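Local coordinates for C-type lectin domain family 4, member a4 (Mus musculus, PDB 3VYK), which is a dendritic-cell inhibitory receptor whose C-type lectin domain binds N-glycan carrying bisecting N-acetylglucosamine at a calcium site, at residues Y61-L66 with W73-Q78. Sequence-based numbering, arbitrary orientation.
Sequences YFIGLL and WRWIDQ
A beta hairpin of the C-type lectin domain pairs strand 61-67 with strand 73-75, Leu-65 and Leu-66 running antiparallel to Trp-73 to Trp-75 just past the corner at Gly-64. Leu-66 and Arg-74 form the hydrogen-bonded pair: Arg-74 N gives a 2.8 Å bond to Leu-66 O, and Leu-66 N returns one of 3.0 Å to Arg-74 O. Beyond them Ile-76 N reaches Gly-64 O at 2.9 Å, tying down the corner; lacking a side chain, Gly-64 lets Ile-76 CD1 sit 3.8 Å from its CA.

Leu-65 and Trp-75 are the non-hydrogen-bonded pair. Leu-65, its CG turned opposite the backbone N (chi1 -169°), sets CD1 over the indole face, 3.7 Å from the centroid of the Trp-75 six-membered ring, a CH-pi contact. The broad, flat indole suits this place, since its CZ3 also meets Ile-63 CD1 at 4.1 Å. Trp-73 CB touches Leu-65 CD1 too. On the face of Leu-66 and Arg-74, Leu-66 CD1 meets CG2 of Ile-76, already in the turn, at 3.7 Å; both branched apolar side chains suit packing on Trp-25 of helix 25-34. Exposed Arg-74 bends at chi2, bringing NH1 to Trp-73 O. The Trp-73 ring reaches Asp-114, a calcium ligand, placing it in the second shell of the C-type lectin calcium site.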
loop_
_atom_site.group_PDB
_atom_site.type_symbol
_atom_site.label_atom_id
_atom_site.label_comp_id
_atom_site.label_asym_id
_atom_site.label_seq_id
_atom_site.Cartn_x
_atom_site.Cartn_y
_atom_site.Cartn_z
ATOM N N TYR A 61 -3.804 5.483 -1.510
ATOM C CA TYR A 61 -2.904 5.075 -0.439
ATOM C C TYR A 61 -1.717 4.294 -0.972
ATOM O O TYR A 61 -1.888 3.219 -1.558
ATOM C CB TYR A 61 -3.663 4.217 0.591
ATOM C CG TYR A 61 -4.834 4.932 1.234
ATOM C CD1 TYR A 61 -4.699 5.509 2.488
ATOM C CD2 TYR A 61 -6.075 5.021 0.586
ATOM C CE1 TYR A 61 -5.767 6.176 3.087
ATOM C CE2 TYR A 61 -7.148 5.686 1.174
ATOM C CZ TYR A 61 -6.978 6.253 2.429
ATOM O OH TYR A 61 -8.024 6.917 3.046
ATOM N N PHE A 62 -0.511 4.815 -0.757
ATOM C CA PHE A 62 0.702 4.096 -1.130
ATOM C C PHE A 62 0.810 2.790 -0.364
ATOM O O PHE A 62 0.504 2.729 0.846
ATOM C CB PHE A 62 1.957 4.929 -0.843
ATOM C CG PHE A 62 2.304 5.910 -1.925
ATOM C CD1 PHE A 62 2.524 5.481 -3.235
ATOM C CD2 PHE A 62 2.459 7.254 -1.622
ATOM C CE1 PHE A 62 2.853 6.379 -4.245
ATOM C CE2 PHE A 62 2.799 8.155 -2.623
ATOM C CZ PHE A 62 2.997 7.723 -3.929
ATOM N N ILE A 63 1.256 1.763 -1.081
ATOM C CA ILE A 63 1.636 0.485 -0.469
ATOM C C ILE A 63 3.110 0.223 -0.730
ATOM O O ILE A 63 3.755 0.980 -1.462
ATOM C CB ILE A 63 0.740 -0.672 -0.964
ATOM C CG1 ILE A 63 0.980 -0.970 -2.451
ATOM C CG2 ILE A 63 -0.718 -0.347 -0.670
ATOM C CD1 ILE A 63 0.214 -2.170 -3.000
ATOM N N GLY A 64 3.655 -0.835 -0.143
ATOM C CA GLY A 64 5.086 -1.106 -0.233
ATOM C C GLY A 64 5.526 -1.914 -1.441
ATOM O O GLY A 64 6.379 -2.789 -1.310
ATOM N N LEU A 65 4.951 -1.618 -2.610
ATOM C CA LEU A 65 5.219 -2.372 -3.834
ATOM C C LEU A 65 5.880 -1.452 -4.847
ATOM O O LEU A 65 5.377 -0.359 -5.105
ATOM C CB LEU A 65 3.905 -2.932 -4.406
ATOM C CG LEU A 65 4.036 -3.948 -5.540
ATOM C CD1 LEU A 65 4.779 -5.200 -5.088
ATOM C CD2 LEU A 65 2.664 -4.305 -6.107
ATOM N N LEU A 66 6.990 -1.905 -5.420
ATOM C CA LEU A 66 7.787 -1.088 -6.346
ATOM C C LEU A 66 8.164 -1.840 -7.607
ATOM O O LEU A 66 8.424 -3.027 -7.560
ATOM C CB LEU A 66 9.082 -0.656 -5.669
ATOM C CG LEU A 66 8.942 0.174 -4.398
ATOM C CD1 LEU A 66 10.295 0.292 -3.724
ATOM C CD2 LEU A 66 8.374 1.544 -4.713
ATOM N N TRP A 73 7.672 -6.405 -10.131
ATOM C CA TRP A 73 7.118 -5.875 -8.884
ATOM C C TRP A 73 7.741 -6.551 -7.701
ATOM O O TRP A 73 7.838 -7.783 -7.652
ATOM C CB TRP A 73 5.585 -5.994 -8.853
ATOM C CG TRP A 73 4.989 -5.242 -10.014
ATOM C CD1 TRP A 73 4.531 -5.766 -11.219
ATOM C CD2 TRP A 73 4.862 -3.788 -10.152
ATOM N NE1 TRP A 73 4.110 -4.758 -12.060
ATOM C CE2 TRP A 73 4.289 -3.549 -11.477
ATOM C CE3 TRP A 73 5.149 -2.695 -9.331
ATOM C CZ2 TRP A 73 4.019 -2.269 -11.936
ATOM C CZ3 TRP A 73 4.868 -1.406 -9.807
ATOM C CH2 TRP A 73 4.318 -1.205 -11.082
ATOM N N ARG A 74 8.200 -5.741 -6.754
ATOM C CA ARG A 74 8.899 -6.250 -5.570
ATOM C C ARG A 74 8.423 -5.567 -4.298
ATOM O O ARG A 74 8.236 -4.353 -4.264
ATOM C CB ARG A 74 10.426 -6.097 -5.711
ATOM C CG ARG A 74 11.036 -6.798 -6.913
ATOM C CD ARG A 74 10.973 -8.312 -6.764
ATOM N NE ARG A 74 11.590 -9.021 -7.886
ATOM C CZ ARG A 74 10.926 -9.496 -8.941
ATOM N NH1 ARG A 74 9.612 -9.348 -9.043
ATOM N NH2 ARG A 74 11.580 -10.124 -9.909
ATOM N N TRP A 75 8.196 -6.355 -3.251
ATOM C CA TRP A 75 7.812 -5.805 -1.956
ATOM C C TRP A 75 9.003 -5.257 -1.245
ATOM O O TRP A 75 10.104 -5.801 -1.363
ATOM C CB TRP A 75 7.177 -6.887 -1.077
ATOM C CG TRP A 75 5.846 -7.369 -1.589
ATOM C CD1 TRP A 75 5.537 -8.627 -2.109
ATOM C CD2 TRP A 75 4.600 -6.598 -1.676
ATOM N NE1 TRP A 75 4.216 -8.688 -2.479
ATOM C CE2 TRP A 75 3.600 -7.498 -2.242
ATOM C CE3 TRP A 75 4.227 -5.300 -1.330
ATOM C CZ2 TRP A 75 2.286 -7.091 -2.465
ATOM C CZ3 TRP A 75 2.909 -4.897 -1.557
ATOM C CH2 TRP A 75 1.962 -5.771 -2.113
ATOM N N ILE A 76 8.789 -4.193 -0.483
ATOM C CA ILE A 76 9.894 -3.513 0.203
ATOM C C ILE A 76 10.536 -4.319 1.332
ATOM O O ILE A 76 11.679 -4.036 1.710
ATOM C CB ILE A 76 9.501 -2.112 0.705
ATOM C CG1 ILE A 76 8.334 -2.189 1.706
ATOM C CG2 ILE A 76 9.239 -1.199 -0.491
ATOM C CD1 ILE A 76 7.950 -0.858 2.324
ATOM N N ASP A 77 9.824 -5.312 1.864
ATOM C CA ASP A 77 10.404 -6.170 2.908
ATOM C C ASP A 77 11.066 -7.415 2.330
ATOM O O ASP A 77 11.444 -8.332 3.077
ATOM C CB ASP A 77 9.367 -6.536 3.973
ATOM C CG ASP A 77 8.281 -7.464 3.459
ATOM O OD1 ASP A 77 8.230 -7.776 2.254
ATOM O OD2 ASP A 77 7.458 -7.890 4.290
ATOM N N GLN A 78 11.201 -7.435 1.004
ATOM C CA GLN A 78 11.841 -8.518 0.249
ATOM C C GLN A 78 11.123 -9.867 0.317
ATOM O O GLN A 78 11.667 -10.876 -0.149
ATOM C CB GLN A 78 13.324 -8.667 0.627
ATOM C CG GLN A 78 14.198 -7.493 0.208
ATOM C CD GLN A 78 15.554 -7.534 0.879
ATOM O OE1 GLN A 78 15.682 -7.228 2.065
ATOM N NE2 GLN A 78 16.576 -7.920 0.125
#